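Local coordinates for protein putative hexose oxidase (PDB 5AWV) that probably oxidises the sugar of teicoplanin-type glycopeptide antibiotics, using a covalently bound FAD, at residues F257-A260 / A266-R269; W277-S282 / L371-T376; L291-M296 / D327-A332. All coordinates share one frame; numbering follows the deposited sequence.

The three contacts sample the layer of helices that packs against the seven-stranded antiparallel sheet, and their chemistry differs with their place in it. Contacts 1 and 2 both use helix 264-280, at its start and at its end; strand 291-298 of contact 3 follows that helix in the chain. Contact 3 is fully buried and pairs one polar bond with apolar packing. Contact 1 is partly buried and purely aromatic, whereas contact 2 lies at the surface and turns on a carboxylate. Contacts 2 and 3 touch where the end of helix 264-280 meets the strand and helix of contact 3, and Phe257 of contact 1 packs on Leu295 of contact 3.

Contact 1. Residues F257-A260 / A266-R269; sequences FDWA and AFSR
Trp259, in the loop that leaves strand 249-257, reaches Phe267 on the first turn of helix 264-280 through the far end of its indole. From CB the side chain turns so that CG lies beside the backbone N and anti to the carbonyl carbon (chi1 -79°), which carries the six-membered ring out toward the helix. On the pyrrole side, NE1 gives its hydrogen to the carbonyl oxygen of Gly298, at the end of strand 291-298. Further out, CZ3 of Trp259 lies 4.1 Å from both CD1 and CE1 of Phe267. At the tip, CH2 of Trp259 makes the closest approach, 3.9 Å from Phe267 CE1. This is a strand-to-helix connection folded back on the helix it leads into, its indole packed beside a helix residue that faces the sheet through Ile297 and Phe309. The ring planes are only 15° apart, yet their centroids stand 5.9 Å from each other, so the rings are slid past one another and barely overlap. One residue before Trp259 in the chain, Asp258 OD1 accepts the backbone N-H of Ala260 at 3.0 Å from above the carboxylate plane, an Asx turn. Phe267 also meets the ring of Tyr384 on helix 377-387.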
loop_
_atom_site.group_PDB
_atom_site.type_symbol
_atom_site.label_atom_id
_atom_site.label_comp_id
_atom_site.label_asym_id
_atom_site.label_seq_id
_atom_site.Cartn_x
_atom_site.Cartn_y
_atom_site.Cartn_z
ATOM N N PHE A 257 20.131 12.243 15.384
ATOM C CA PHE A 257 20.046 12.962 16.611
ATOM C C PHE A 257 20.357 12.015 17.719
ATOM O O PHE A 257 20.155 10.817 17.588
ATOM C CB PHE A 257 18.644 13.515 16.816
ATOM C CG PHE A 257 18.199 14.384 15.681
ATOM C CD1 PHE A 257 18.516 15.708 15.656
ATOM C CD2 PHE A 257 17.490 13.853 14.623
ATOM C CE1 PHE A 257 18.111 16.508 14.597
ATOM C CE2 PHE A 257 17.087 14.651 13.564
ATOM C CZ PHE A 257 17.381 15.990 13.563
ATOM N N ASP A 258 20.784 12.543 18.849
ATOM C CA ASP A 258 21.176 11.681 19.950
ATOM C C ASP A 258 20.287 12.015 21.093
ATOM O O ASP A 258 20.180 13.163 21.501
ATOM C CB ASP A 258 22.645 11.928 20.270
ATOM C CG ASP A 258 23.172 10.991 21.323
ATOM O OD1 ASP A 258 22.403 10.216 21.948
ATOM O OD2 ASP A 258 24.386 11.067 21.554
ATOM N N TRP A 259 19.589 11.033 21.596
ATOM C CA TRP A 259 18.700 11.264 22.751
ATOM C C TRP A 259 19.456 11.714 24.000
ATOM O O TRP A 259 18.989 12.585 24.711
ATOM C CB TRP A 259 17.978 10.028 23.133
ATOM C CG TRP A 259 16.792 9.681 22.295
ATOM C CD1 TRP A 259 16.688 8.641 21.424
ATOM C CD2 TRP A 259 15.529 10.351 22.315
ATOM N NE1 TRP A 259 15.413 8.610 20.909
ATOM C CE2 TRP A 259 14.682 9.648 21.438
ATOM C CE3 TRP A 259 15.021 11.445 23.034
ATOM C CZ2 TRP A 259 13.360 10.025 21.232
ATOM C CZ3 TRP A 259 13.701 11.848 22.823
ATOM C CH2 TRP A 259 12.884 11.133 21.939
ATOM N N ALA A 260 20.645 11.154 24.228
ATOM C CA ALA A 260 21.435 11.472 25.459
ATOM C C ALA A 260 21.667 12.970 25.581
ATOM O O ALA A 260 21.437 13.564 26.613
ATOM C CB ALA A 260 22.752 10.706 25.476
ATOM N N ALA A 266 15.468 21.528 23.620
ATOM C CA ALA A 266 16.040 21.242 22.350
ATOM C C ALA A 266 15.063 20.369 21.493
ATOM O O ALA A 266 14.966 20.570 20.311
ATOM C CB ALA A 266 17.345 20.493 22.519
ATOM N N PHE A 267 14.444 19.405 22.127
ATOM C CA PHE A 267 13.430 18.566 21.491
ATOM C C PHE A 267 12.302 19.401 20.959
ATOM O O PHE A 267 11.925 19.259 19.809
ATOM C CB PHE A 267 12.889 17.530 22.447
ATOM C CG PHE A 267 11.931 16.559 21.797
ATOM C CD1 PHE A 267 12.402 15.425 21.172
ATOM C CD2 PHE A 267 10.570 16.808 21.809
ATOM C CE1 PHE A 267 11.513 14.525 20.561
ATOM C CE2 PHE A 267 9.693 15.919 21.224
ATOM C CZ PHE A 267 10.164 14.760 20.607
ATOM N N SER A 268 11.713 20.223 21.806
ATOM C CA SER A 268 10.734 21.171 21.354
ATOM C C SER A 268 11.175 22.108 20.224
ATOM O O SER A 268 10.435 22.274 19.231
ATOM C CB SER A 268 10.129 21.949 22.518
ATOM O OG SER A 268 8.986 22.659 22.014
ATOM N N ARG A 269 12.357 22.698 20.333
ATOM C CA ARG A 269 12.881 23.489 19.239
ATOM C C ARG A 269 12.954 22.721 17.886
ATOM O O ARG A 269 12.589 23.250 16.826
ATOM C CB ARG A 269 14.256 24.056 19.616
ATOM C CG ARG A 269 14.838 24.974 18.588
ATOM C CD ARG A 269 14.021 26.251 18.449
ATOM N NE ARG A 269 14.575 27.046 17.372
ATOM C CZ ARG A 269 15.702 27.747 17.470
ATOM N NH1 ARG A 269 16.454 27.758 18.590
ATOM N NH2 ARG A 269 16.106 28.457 16.431
#

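Contact 2. Residues W277-S282 / L371-T376; sequences WYERNS and LRKRLT
The last turn of helix 264-280 runs past the irregular segment 371-376, with the CA atoms of Glu279 and Lys373 5.9 Å apart at their nearest. Here the end of one helix is tied to the loop joining edge strand 363-371 of the seven-stranded sheet to helix 377-387, through a helix side chain that accepts a loop backbone N-H. Glu279 makes the bond: its chain is extended beyond CG, and OE1 receives the N-H of Arg374 at 2.9 Å. The bond is nearly straight, 173° at the hydrogen, and uses the anti lone pair of OE1, the one directed away from the other carboxylate oxygen. Aliphatic carbons of both loop residues also come close to this oxygen, Lys373 CB at 3.6 Å and Arg374 CG at 3.4 Å from Glu279 OE1.

Neither basic group closes a salt bridge with Glu279. The bent chain of Lys373 leads its ammonium to Asp464, while the guanidinium of Arg374 pairs with Glu276, one turn earlier on the helix, and with Asp377. The carboxylate of Glu279 and the guanidinium of Arg374 lie in nearly parallel planes, 8° apart, but are offset from one another, and OE1 and NE stay 5.0 Å apart. A chi1 of 71° sets CG of Arg374 between its backbone N and carbonyl carbon, beside Glu279 OE1. At the far end of the same side chain, NH1 donates to the carbonyl oxygen of Leu375 at 2.8 Å, in the carbonyl plane.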
loop_
_atom_site.group_PDB
_atom_site.type_symbol
_atom_site.label_atom_id
_atom_site.label_comp_id
_atom_site.label_asym_id
_atom_site.label_seq_id
_atom_site.Cartn_x
_atom_site.Cartn_y
_atom_site.Cartn_z
ATOM N N TRP A 277 8.995 24.703 9.001
ATOM C CA TRP A 277 9.589 24.604 7.684
ATOM C C TRP A 277 8.540 23.956 6.680
ATOM O O TRP A 277 8.292 24.492 5.605
ATOM C CB TRP A 277 10.897 23.779 7.707
ATOM C CG TRP A 277 11.572 23.869 6.424
ATOM C CD1 TRP A 277 12.496 24.791 6.005
ATOM C CD2 TRP A 277 11.297 23.022 5.289
ATOM N NE1 TRP A 277 12.820 24.539 4.688
ATOM C CE2 TRP A 277 12.114 23.445 4.245
ATOM C CE3 TRP A 277 10.490 21.865 5.109
ATOM C CZ2 TRP A 277 12.093 22.828 2.981
ATOM C CZ3 TRP A 277 10.501 21.259 3.847
ATOM C CH2 TRP A 277 11.282 21.717 2.823
ATOM N N TYR A 278 7.963 22.843 7.058
ATOM C CA TYR A 278 6.892 22.195 6.257
ATOM C C TYR A 278 5.676 23.113 6.051
ATOM O O TYR A 278 5.140 23.098 4.953
ATOM C CB TYR A 278 6.496 20.769 6.739
ATOM C CG TYR A 278 7.374 19.692 6.166
ATOM C CD1 TYR A 278 7.114 19.177 4.908
ATOM C CD2 TYR A 278 8.528 19.276 6.801
ATOM C CE1 TYR A 278 7.884 18.211 4.308
ATOM C CE2 TYR A 278 9.350 18.316 6.204
ATOM C CZ TYR A 278 9.011 17.746 4.937
ATOM O OH TYR A 278 9.822 16.786 4.329
ATOM N N GLU A 279 5.299 23.980 7.005
ATOM C CA GLU A 279 4.192 24.926 6.761
ATOM C C GLU A 279 4.519 25.891 5.678
ATOM O O GLU A 279 3.636 26.264 4.940
ATOM C CB GLU A 279 3.849 25.764 7.988
ATOM C CG GLU A 279 3.280 25.016 9.124
ATOM C CD GLU A 279 3.037 25.893 10.384
ATOM O OE1 GLU A 279 2.600 25.380 11.432
ATOM O OE2 GLU A 279 3.349 27.081 10.365
ATOM N N ARG A 280 5.779 26.329 5.596
ATOM C CA ARG A 280 6.207 27.310 4.631
ATOM C C ARG A 280 6.538 26.750 3.277
ATOM O O ARG A 280 6.434 27.473 2.294
ATOM C CB ARG A 280 7.443 28.116 5.133
ATOM C CG ARG A 280 7.203 28.937 6.396
ATOM C CD ARG A 280 8.432 29.837 6.740
ATOM N NE ARG A 280 9.690 29.059 6.898
ATOM C CZ ARG A 280 10.139 28.478 8.032
ATOM N NH1 ARG A 280 9.462 28.594 9.188
ATOM N NH2 ARG A 280 11.274 27.749 8.016
ATOM N N ASN A 281 6.926 25.477 3.210
ATOM C CA ASN A 281 7.551 24.926 1.995
ATOM C C ASN A 281 6.850 23.658 1.366
ATOM O O ASN A 281 7.549 22.730 0.888
ATOM C CB ASN A 281 9.004 24.664 2.313
ATOM C CG ASN A 281 9.748 25.987 2.611
ATOM O OD1 ASN A 281 9.793 26.841 1.754
ATOM N ND2 ASN A 281 10.159 26.181 3.818
ATOM N N SER A 282 5.510 23.625 1.457
ATOM C CA SER A 282 4.762 22.492 0.953
ATOM C C SER A 282 3.766 22.882 -0.111
ATOM O O SER A 282 2.874 22.107 -0.447
ATOM C CB SER A 282 4.128 21.776 2.108
ATOM O OG SER A 282 5.180 21.322 2.946
ATOM N N LEU A 371 -1.451 16.256 9.391
ATOM C CA LEU A 371 -1.215 17.640 9.798
ATOM C C LEU A 371 -1.348 18.621 8.669
ATOM O O LEU A 371 -0.644 18.487 7.677
ATOM C CB LEU A 371 0.194 17.766 10.408
ATOM C CG LEU A 371 0.338 17.063 11.786
ATOM C CD1 LEU A 371 1.782 17.018 12.191
ATOM C CD2 LEU A 371 -0.533 17.700 12.862
ATOM N N ARG A 372 -2.098 19.709 8.913
ATOM C CA ARG A 372 -2.123 20.925 8.070
ATOM C C ARG A 372 -1.195 22.015 8.545
ATOM O O ARG A 372 -0.817 22.850 7.771
ATOM C CB ARG A 372 -3.535 21.553 8.051
ATOM C CG ARG A 372 -4.593 20.600 7.637
ATOM C CD ARG A 372 -5.965 21.209 7.916
ATOM N NE ARG A 372 -6.190 22.249 6.890
ATOM C CZ ARG A 372 -7.075 23.236 6.985
ATOM N NH1 ARG A 372 -7.803 23.421 8.089
ATOM N NH2 ARG A 372 -7.228 24.074 5.971
ATOM N N LYS A 373 -0.842 21.992 9.819
ATOM C CA LYS A 373 0.067 22.940 10.474
ATOM C C LYS A 373 0.916 22.067 11.385
ATOM O O LYS A 373 0.574 20.895 11.605
ATOM C CB LYS A 373 -0.709 23.934 11.291
ATOM C CG LYS A 373 -1.446 24.900 10.463
ATOM C CD LYS A 373 -2.386 25.680 11.366
ATOM C CE LYS A 373 -1.877 27.037 11.742
ATOM N NZ LYS A 373 -2.726 28.079 11.076
ATOM N N ARG A 374 1.983 22.624 11.964
ATOM C CA ARG A 374 2.726 21.851 12.933
ATOM C C ARG A 374 1.928 21.469 14.134
ATOM O O ARG A 374 0.956 22.145 14.578
ATOM C CB ARG A 374 3.990 22.584 13.368
ATOM C CG ARG A 374 3.712 23.810 14.262
ATOM C CD ARG A 374 5.006 24.102 14.982
ATOM N NE ARG A 374 5.076 25.318 15.762
ATOM C CZ ARG A 374 4.832 25.429 17.059
ATOM N NH1 ARG A 374 4.394 24.395 17.759
ATOM N NH2 ARG A 374 5.085 26.606 17.659
ATOM N N LEU A 375 2.389 20.406 14.736
ATOM C CA LEU A 375 1.976 20.087 16.087
ATOM C C LEU A 375 2.108 21.305 17.003
ATOM O O LEU A 375 3.055 22.061 16.923
ATOM C CB LEU A 375 2.799 18.928 16.638
ATOM C CG LEU A 375 2.553 17.532 16.054
ATOM C CD1 LEU A 375 3.594 16.500 16.542
ATOM C CD2 LEU A 375 1.143 16.967 16.353
ATOM N N THR A 376 1.142 21.512 17.875
ATOM C CA THR A 376 1.121 22.683 18.739
ATOM C C THR A 376 2.128 22.433 19.838
ATOM O O THR A 376 2.692 21.304 20.023
ATOM C CB THR A 376 -0.265 22.867 19.432
ATOM O OG1 THR A 376 -0.453 21.812 20.371
ATOM C CG2 THR A 376 -1.352 22.932 18.402
#

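Contact 3. Residues L291-M296 / D327-A332; sequences LWSQLM and DAHIEA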
loop_
_atom_site.group_PDB
_atom_site.type_symbol
_atom_site.label_atom_id
_atom_site.label_comp_id
_atom_site.label_asym_id
_atom_site.label_seq_id
_atom_site.Cartn_x
_atom_site.Cartn_y
_atom_site.Cartn_z
ATOM N N LEU A 291 11.874 17.768 -2.866
ATOM C CA LEU A 291 12.476 17.301 -1.610
ATOM C C LEU A 291 11.453 16.568 -0.770
ATOM O O LEU A 291 10.238 16.936 -0.685
ATOM C CB LEU A 291 12.977 18.525 -0.793
ATOM C CG LEU A 291 13.677 18.249 0.545
ATOM C CD1 LEU A 291 14.778 19.264 0.891
ATOM C CD2 LEU A 291 12.698 18.139 1.721
ATOM N N TRP A 292 11.939 15.565 -0.115
ATOM C CA TRP A 292 11.183 14.842 0.862
ATOM C C TRP A 292 12.063 14.403 2.012
ATOM O O TRP A 292 13.234 14.096 1.862
ATOM C CB TRP A 292 10.599 13.568 0.201
ATOM C CG TRP A 292 9.816 12.698 1.173
ATOM C CD1 TRP A 292 8.494 12.808 1.548
ATOM C CD2 TRP A 292 10.313 11.539 1.821
ATOM N NE1 TRP A 292 8.163 11.830 2.423
ATOM C CE2 TRP A 292 9.248 11.010 2.604
ATOM C CE3 TRP A 292 11.546 10.896 1.827
ATOM C CZ2 TRP A 292 9.417 9.904 3.438
ATOM C CZ3 TRP A 292 11.727 9.797 2.685
ATOM C CH2 TRP A 292 10.653 9.282 3.435
ATOM N N SER A 293 11.466 14.382 3.174
ATOM C CA SER A 293 12.141 13.895 4.369
ATOM C C SER A 293 11.176 13.297 5.311
ATOM O O SER A 293 9.963 13.524 5.227
ATOM C CB SER A 293 12.907 15.056 5.038
ATOM O OG SER A 293 12.008 16.010 5.567
ATOM N N GLN A 294 11.698 12.493 6.209
ATOM C CA GLN A 294 10.892 12.145 7.343
ATOM C C GLN A 294 11.616 12.135 8.657
ATOM O O GLN A 294 12.705 11.591 8.730
ATOM C CB GLN A 294 10.170 10.800 7.126
ATOM C CG GLN A 294 10.945 9.573 7.047
ATOM C CD GLN A 294 10.011 8.318 6.960
ATOM O OE1 GLN A 294 8.888 8.379 6.537
ATOM N NE2 GLN A 294 10.515 7.201 7.371
ATOM N N LEU A 295 10.991 12.722 9.645
ATOM C CA LEU A 295 11.555 12.836 10.966
ATOM C C LEU A 295 11.113 11.682 11.799
ATOM O O LEU A 295 9.976 11.561 12.128
ATOM C CB LEU A 295 11.263 14.215 11.565
ATOM C CG LEU A 295 11.797 14.488 13.007
ATOM C CD1 LEU A 295 13.329 14.362 13.108
ATOM C CD2 LEU A 295 11.342 15.805 13.534
ATOM N N MET A 296 12.054 10.815 12.153
ATOM C CA MET A 296 11.747 9.584 12.821
ATOM C C MET A 296 12.227 9.721 14.269
ATOM O O MET A 296 13.422 9.846 14.489
ATOM C CB MET A 296 12.409 8.458 12.127
ATOM C CG MET A 296 11.977 8.292 10.622
ATOM S SD MET A 296 13.164 7.333 9.656
ATOM C CE MET A 296 12.594 5.752 10.188
ATOM N N ASP A 327 20.585 21.608 1.708
ATOM C CA ASP A 327 21.337 22.292 2.819
ATOM C C ASP A 327 20.470 23.193 3.580
ATOM O O ASP A 327 20.490 23.212 4.807
ATOM C CB ASP A 327 22.565 23.015 2.288
ATOM C CG ASP A 327 23.702 22.067 1.951
ATOM O OD1 ASP A 327 23.669 20.915 2.408
ATOM O OD2 ASP A 327 24.579 22.493 1.150
ATOM N N ALA A 328 19.683 23.980 2.876
ATOM C CA ALA A 328 18.743 24.860 3.507
ATOM C C ALA A 328 17.672 24.191 4.343
ATOM O O ALA A 328 17.318 24.665 5.434
ATOM C CB ALA A 328 18.111 25.731 2.475
ATOM N N HIS A 329 17.124 23.052 3.869
ATOM C CA HIS A 329 16.236 22.279 4.706
ATOM C C HIS A 329 16.901 21.781 6.002
ATOM O O HIS A 329 16.334 21.867 7.112
ATOM C CB HIS A 329 15.722 21.040 3.867
ATOM C CG HIS A 329 14.824 20.122 4.617
ATOM N ND1 HIS A 329 13.541 20.456 4.974
ATOM C CD2 HIS A 329 15.033 18.881 5.094
ATOM C CE1 HIS A 329 12.998 19.455 5.636
ATOM N NE2 HIS A 329 13.883 18.477 5.703
ATOM N N ILE A 330 18.107 21.241 5.876
ATOM C CA ILE A 330 18.745 20.700 7.042
ATOM C C ILE A 330 19.012 21.816 8.055
ATOM O O ILE A 330 18.745 21.677 9.281
ATOM C CB ILE A 330 20.106 20.058 6.672
ATOM C CG1 ILE A 330 19.928 18.760 5.951
ATOM C CG2 ILE A 330 20.960 19.828 7.932
ATOM C CD1 ILE A 330 21.188 18.366 5.228
ATOM N N GLU A 331 19.531 22.948 7.588
ATOM C CA GLU A 331 19.833 24.035 8.563
ATOM C C GLU A 331 18.608 24.595 9.237
ATOM O O GLU A 331 18.681 24.924 10.416
ATOM C CB GLU A 331 20.548 25.194 7.914
ATOM C CG GLU A 331 21.981 24.887 7.658
ATOM C CD GLU A 331 22.750 24.706 8.964
ATOM O OE1 GLU A 331 22.778 25.628 9.806
ATOM O OE2 GLU A 331 23.262 23.616 9.124
ATOM N N ALA A 332 17.484 24.702 8.518
ATOM C CA ALA A 332 16.247 25.115 9.119
ATOM C C ALA A 332 15.886 24.152 10.211
ATOM O O ALA A 332 15.406 24.561 11.256
ATOM C CB ALA A 332 15.115 25.197 8.071
#
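His329 projects from helix 322-334 toward strand 291-298, bringing its imidazole up to two strand residues, Leu291 over one face and Ser293 near NE2, both pointing at the helix. The arrangement is helix-on-sheet packing: alternate residues of an inner strand of the seven-stranded antiparallel sheet meet one helix side chain, while Trp292 and Gln294 face away and pack on the bound glycopeptide. Leu291 covers a face of the imidazole. Its CD2 sits 4.0 Å from the ring centroid and only 3° off the normal, a CH-pi contact centred on the ring, and its other branch reaches back along the histidine, CD1 lying 3.6 Å from His329 CB.

With CG of His329 anti to the backbone N (chi1 178°), the ring extends toward the strand and brings NE2 to the serine. Ser293 OG and His329 NE2 share a hydrogen bond of 3.1 Å whose donor could be either atom. The serine oxygen has a second partner in Tyr278 OH of helix 264-280, so this buried hydroxyl bridges two helices. Trp277 of that same helix meets the His329 ring edge-to-face. Ser293 OG approaches NE2 obliquely, displaced from the imidazole plane to the side on which Leu291 CD2 lies.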